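Local coordinates for protein Rubredoxin\:oxygen oxidoreductase (Desulfovibrio gigas, PDB 1E5D) that catalyses the four-electron reduction of one oxygen molecule to two water molecules, using a diiron centre and flavin mononucleotide, at residues G86-L91 / S112-K117; L105-M110 / V121-H126. All blocks are in the same frame, centred on the assembly; numbering follows the deposited sequence.

Contact 1: G86-L91 / S112-K117; sequences GALPAL and SHFHYK
P89, in the first turn of helix 88-95, lies nearest F114, at the end of helix 104-114, with their CA atoms 8.3 Å apart, the closest backbone approach between 86-91 and 112-117. Both helices belong to the metallo-beta-lactamase-like domain that carries the diiron centre. A87 is the N-cap residue of helix 88-95, and its carbonyl O accepts the first helical bond from L91 N at 2.8 Å. At the other end H115, with positive phi, takes the chain out of helix 104-114 just after F114.

F114 carries the whole of its segment's share of the contact. Its CG stands anti to its own carbonyl carbon (chi1 -69°), which swings the phenyl ring across the gap to helix 88-95. The proline ring lies roughly crosswise to this side chain and approaches the phenyl ring obliquely, its CG and CD both gathered about CE1: CG of P89 is 3.6 Å from CE1 of F114. L82 and A85 of helix 82-85, together with L80, also pack on F114. Beyond it, H115 NE2 hydrogen-bonds to V376 O of the second subunit. The tightest apolar approach is P89 CD to F114 CE1, 3.5 Å; across the ring from CE1, L88 CD2 stays more loosely placed, 4.3 Å from F114 CE2.

Contact 2: L105-M110 / V121-H126; sequences LGQKAM and VQVVKH
Q107 and M110 of helix 104-114 lie on V121 and V123 of strand 121-124; these are the helix and second strand of the beta-alpha-beta unit formed by strand 99-103, helix 104-114 and strand 121-124. The two short axes come within 8.5 Å and run at 146° to each other, broadly antiparallel.

The closely packed end is at V121, whose two methyls are shared between the helix residues. CG2 of V121 meets the sulfur of M110, with SD 3.7 Å away; the methionine gets there with CG anti to its backbone N (chi1 -170°) before the chain bends at its last torsion, and the two side chains run alongside in opposite senses. CG1 of V121 is instead 3.6 Å from OE1 of Q107, a polar atom against a methyl. M110 is buried here and also touches T102 of strand 99-103.

Toward V123 less surface is covered and the valine is exposed to solvent. Here the glutamine offers its aliphatic stem, which lies crosswise to the valine: CB of Q107 is 3.8 Å from CG2 of V123. The chain of Q107 is bent at chi2 (93°), which carries the amide back toward V121.

Joined to the helix through methyl, methylene, sulfur and amide-oxygen contacts, none of them a hydrogen bond, the strand gets its directional bonds from the sheet instead, where Q122 and V124 pair with I100 and T102. Dispersion and burial therefore hold helix to strand here, and the glutamine's amide is split, NE2 making a weak hydrogen bond to E111 OE2 of the same helix while OE1 lies against V121.

Helix 104-114 serves both contacts: its last turn holds helix 88-95 in contact 1, and its earlier turns cover strand 121-124, outermost in its sheet within this chain, in contact 2. Each is partly buried, with one buried touching residue, L88 in contact 1 and M110 in contact 2, and these meet where L88 CD2 comes 3.9 Å from M110 CE. Contact 1 has no exposed touching residue, whereas contact 2 reaches the surface at V123. Contact 1 joins helix to helix through an aromatic ring, close to the second subunit; contact 2 joins helix to sheet, and no other chain touches it. Y116, in 112-117 but not touching 86-91, packs on V121 and M110 of contact 2.

Contact 1: G86-L91 / S112-K117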
loop_
_atom_site.group_PDB
_atom_site.type_symbol
_atom_site.label_atom_id
_atom_site.label_comp_id
_atom_site.label_asym_id
_atom_site.label_seq_id
_atom_site.Cartn_x
_atom_site.Cartn_y
_atom_site.Cartn_z
ATOM N N GLY A 86 2.162 28.400 1.343
ATOM C CA GLY A 86 2.166 28.352 -0.100
ATOM C C GLY A 86 1.844 29.646 -0.803
ATOM O O GLY A 86 2.298 29.856 -1.933
ATOM N N ALA A 87 1.055 30.500 -0.161
ATOM C CA ALA A 87 0.637 31.752 -0.784
ATOM C C ALA A 87 1.535 32.895 -0.322
ATOM O O ALA A 87 1.284 34.061 -0.614
ATOM C CB ALA A 87 -0.822 32.038 -0.476
ATOM N N LEU A 88 2.591 32.543 0.406
ATOM C CA LEU A 88 3.530 33.554 0.901
ATOM C C LEU A 88 4.046 34.402 -0.255
ATOM O O LEU A 88 3.909 35.628 -0.170
ATOM C CB LEU A 88 4.655 32.910 1.697
ATOM C CG LEU A 88 5.748 33.817 2.248
ATOM C CD1 LEU A 88 5.163 35.065 2.878
ATOM C CD2 LEU A 88 6.612 33.073 3.267
ATOM N N PRO A 89 4.587 33.835 -1.322
ATOM C CA PRO A 89 5.010 34.658 -2.467
ATOM C C PRO A 89 3.913 35.587 -2.967
ATOM O O PRO A 89 4.156 36.776 -3.185
ATOM C CB PRO A 89 5.328 33.631 -3.558
ATOM C CG PRO A 89 5.682 32.394 -2.807
ATOM C CD PRO A 89 4.850 32.406 -1.558
ATOM N N ALA A 90 2.696 35.092 -3.165
ATOM C CA ALA A 90 1.633 35.983 -3.633
ATOM C C ALA A 90 1.355 37.091 -2.626
ATOM O O ALA A 90 1.023 38.218 -2.990
ATOM C CB ALA A 90 0.344 35.217 -3.907
ATOM N N LEU A 91 1.469 36.774 -1.335
ATOM C CA LEU A 91 1.121 37.773 -0.330
ATOM C C LEU A 91 2.185 38.860 -0.240
ATOM O O LEU A 91 1.882 40.041 -0.072
ATOM C CB LEU A 91 0.937 37.115 1.027
ATOM C CG LEU A 91 -0.443 36.591 1.405
ATOM C CD1 LEU A 91 -0.340 35.959 2.789
ATOM C CD2 LEU A 91 -1.506 37.670 1.382
ATOM N N SER A 112 14.936 26.854 1.847
ATOM C CA SER A 112 14.977 25.625 1.052
ATOM C C SER A 112 13.650 25.319 0.368
ATOM O O SER A 112 13.567 24.460 -0.505
ATOM C CB SER A 112 15.390 24.452 1.938
ATOM O OG SER A 112 14.525 24.353 3.058
ATOM N N HIS A 113 12.596 26.024 0.756
ATOM C CA HIS A 113 11.330 25.945 0.048
ATOM C C HIS A 113 11.235 27.055 -1.002
ATOM O O HIS A 113 10.782 26.805 -2.124
ATOM C CB HIS A 113 10.132 26.076 0.981
ATOM C CG HIS A 113 9.675 24.849 1.688
ATOM N ND1 HIS A 113 10.230 24.374 2.852
ATOM C CD2 HIS A 113 8.675 23.983 1.389
ATOM C CE1 HIS A 113 9.607 23.279 3.236
ATOM N NE2 HIS A 113 8.652 23.015 2.358
ATOM N N PHE A 114 11.628 28.285 -0.654
ATOM C CA PHE A 114 11.303 29.384 -1.570
ATOM C C PHE A 114 12.543 29.963 -2.241
ATOM O O PHE A 114 12.389 30.592 -3.290
ATOM C CB PHE A 114 10.535 30.506 -0.864
ATOM C CG PHE A 114 9.128 30.075 -0.464
ATOM C CD1 PHE A 114 8.144 29.909 -1.422
ATOM C CD2 PHE A 114 8.804 29.837 0.861
ATOM C CE1 PHE A 114 6.862 29.523 -1.068
ATOM C CE2 PHE A 114 7.530 29.458 1.228
ATOM C CZ PHE A 114 6.554 29.302 0.258
ATOM N N HIS A 115 13.697 29.726 -1.631
ATOM C CA HIS A 115 14.950 30.187 -2.220
ATOM C C HIS A 115 14.856 31.669 -2.562
ATOM O O HIS A 115 15.237 32.100 -3.647
ATOM C CB HIS A 115 15.264 29.341 -3.454
ATOM C CG HIS A 115 15.154 27.865 -3.209
ATOM N ND1 HIS A 115 15.988 27.172 -2.359
ATOM C CD2 HIS A 115 14.297 26.943 -3.706
ATOM C CE1 HIS A 115 15.657 25.895 -2.340
ATOM N NE2 HIS A 115 14.630 25.732 -3.154
ATOM N N TYR A 116 14.304 32.435 -1.628
ATOM C CA TYR A 116 14.000 33.844 -1.811
ATOM C C TYR A 116 15.244 34.720 -1.807
ATOM O O TYR A 116 16.239 34.462 -1.131
ATOM C CB TYR A 116 13.042 34.312 -0.712
ATOM C CG TYR A 116 13.622 34.240 0.681
ATOM C CD1 TYR A 116 13.629 33.056 1.405
ATOM C CD2 TYR A 116 14.168 35.371 1.275
ATOM C CE1 TYR A 116 14.156 32.978 2.682
ATOM C CE2 TYR A 116 14.696 35.302 2.550
ATOM C CZ TYR A 116 14.690 34.117 3.248
ATOM O OH TYR A 116 15.222 34.066 4.513
ATOM N N LYS A 117 15.179 35.795 -2.596
ATOM C CA LYS A 117 16.354 36.663 -2.644
ATOM C C LYS A 117 16.184 37.845 -1.714
ATOM O O LYS A 117 16.944 38.054 -0.761
ATOM C CB LYS A 117 16.633 37.106 -4.082
ATOM C CG LYS A 117 18.101 36.989 -4.463
ATOM C CD LYS A 117 18.404 35.707 -5.221
ATOM C CE LYS A 117 19.820 35.721 -5.786
ATOM N NZ LYS A 117 19.938 34.896 -7.023
#

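Contact 2: L105-M110 / V121-H126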
loop_
_atom_site.group_PDB
_atom_site.type_symbol
_atom_site.label_atom_id
_atom_site.label_comp_id
_atom_site.label_asym_id
_atom_site.label_seq_id
_atom_site.Cartn_x
_atom_site.Cartn_y
_atom_site.Cartn_z
ATOM N N LEU A 105 14.209 28.299 12.900
ATOM C CA LEU A 105 14.162 27.105 12.041
ATOM C C LEU A 105 13.212 27.364 10.881
ATOM O O LEU A 105 13.429 26.896 9.766
ATOM C CB LEU A 105 13.790 25.859 12.842
ATOM C CG LEU A 105 14.952 25.328 13.702
ATOM C CD1 LEU A 105 14.500 24.231 14.642
ATOM C CD2 LEU A 105 16.074 24.841 12.797
ATOM N N GLY A 106 12.172 28.160 11.128
ATOM C CA GLY A 106 11.336 28.610 10.026
ATOM C C GLY A 106 12.086 29.360 8.950
ATOM O O GLY A 106 11.851 29.225 7.746
ATOM N N GLN A 107 13.043 30.219 9.321
ATOM C CA GLN A 107 13.657 30.975 8.213
ATOM C C GLN A 107 14.508 30.019 7.384
ATOM O O GLN A 107 14.695 30.161 6.176
ATOM C CB GLN A 107 14.430 32.163 8.758
ATOM C CG GLN A 107 15.943 32.045 8.666
ATOM C CD GLN A 107 16.469 32.670 7.385
ATOM O OE1 GLN A 107 16.125 33.805 7.055
ATOM N NE2 GLN A 107 17.295 31.910 6.678
ATOM N N LYS A 108 15.015 29.010 8.090
ATOM C CA LYS A 108 15.791 27.965 7.437
ATOM C C LYS A 108 14.941 27.285 6.367
ATOM O O LYS A 108 15.270 27.249 5.183
ATOM C CB LYS A 108 16.274 26.947 8.466
ATOM C CG LYS A 108 17.768 26.707 8.526
ATOM C CD LYS A 108 18.508 27.787 9.290
ATOM C CE LYS A 108 19.816 28.146 8.604
ATOM N NZ LYS A 108 19.795 29.507 7.996
ATOM N N ALA A 109 13.814 26.734 6.819
ATOM C CA ALA A 109 12.911 26.055 5.897
ATOM C C ALA A 109 12.411 27.034 4.844
ATOM O O ALA A 109 12.089 26.673 3.708
ATOM C CB ALA A 109 11.767 25.428 6.673
ATOM N N MET A 110 12.332 28.317 5.213
ATOM C CA MET A 110 11.797 29.254 4.220
ATOM C C MET A 110 12.752 29.373 3.042
ATOM O O MET A 110 12.338 29.634 1.907
ATOM C CB MET A 110 11.529 30.604 4.861
ATOM C CG MET A 110 10.747 31.568 3.982
ATOM S SD MET A 110 10.482 33.129 4.857
ATOM C CE MET A 110 9.290 32.590 6.088
ATOM N N VAL A 121 12.764 39.078 5.901
ATOM C CA VAL A 121 12.597 38.051 6.919
ATOM C C VAL A 121 13.272 38.481 8.217
ATOM O O VAL A 121 14.393 38.981 8.226
ATOM C CB VAL A 121 13.171 36.704 6.450
ATOM C CG1 VAL A 121 13.055 35.648 7.535
ATOM C CG2 VAL A 121 12.463 36.257 5.179
ATOM N N GLN A 122 12.575 38.291 9.325
ATOM C CA GLN A 122 13.120 38.607 10.633
ATOM C C GLN A 122 12.771 37.466 11.583
ATOM O O GLN A 122 11.602 37.173 11.803
ATOM C CB GLN A 122 12.584 39.929 11.174
ATOM C CG GLN A 122 13.574 40.677 12.051
ATOM C CD GLN A 122 13.021 41.118 13.389
ATOM O OE1 GLN A 122 12.480 42.217 13.523
ATOM N NE2 GLN A 122 13.152 40.268 14.403
ATOM N N VAL A 123 13.798 36.829 12.116
ATOM C CA VAL A 123 13.661 35.699 13.015
ATOM C C VAL A 123 13.205 36.119 14.404
ATOM O O VAL A 123 13.824 36.994 15.012
ATOM C CB VAL A 123 15.014 34.962 13.139
ATOM C CG1 VAL A 123 14.995 33.958 14.282
ATOM C CG2 VAL A 123 15.338 34.308 11.805
ATOM N N VAL A 124 12.147 35.494 14.902
ATOM C CA VAL A 124 11.736 35.712 16.287
ATOM C C VAL A 124 12.182 34.525 17.137
ATOM O O VAL A 124 12.383 33.434 16.621
ATOM C CB VAL A 124 10.225 35.933 16.428
ATOM C CG1 VAL A 124 9.853 37.273 15.812
ATOM C CG2 VAL A 124 9.432 34.814 15.775
ATOM N N LYS A 125 12.361 34.761 18.422
ATOM C CA LYS A 125 12.940 33.837 19.379
ATOM C C LYS A 125 11.884 33.349 20.362
ATOM O O LYS A 125 10.865 34.012 20.575
ATOM C CB LYS A 125 14.081 34.528 20.120
ATOM C CG LYS A 125 15.409 33.806 20.164
ATOM C CD LYS A 125 16.528 34.773 20.533
ATOM C CE LYS A 125 16.763 34.822 22.035
ATOM N NZ LYS A 125 18.119 34.324 22.405
ATOM N N HIS A 126 12.114 32.177 20.953
ATOM C CA HIS A 126 11.107 31.636 21.869
ATOM C C HIS A 126 10.860 32.624 22.998
ATOM O O HIS A 126 11.782 33.030 23.707
ATOM C CB HIS A 126 11.543 30.267 22.396
ATOM C CG HIS A 126 10.612 29.689 23.420
ATOM N ND1 HIS A 126 9.370 29.175 23.108
ATOM C CD2 HIS A 126 10.737 29.545 24.761
ATOM C CE1 HIS A 126 8.779 28.742 24.209
ATOM N NE2 HIS A 126 9.589 28.955 25.232
#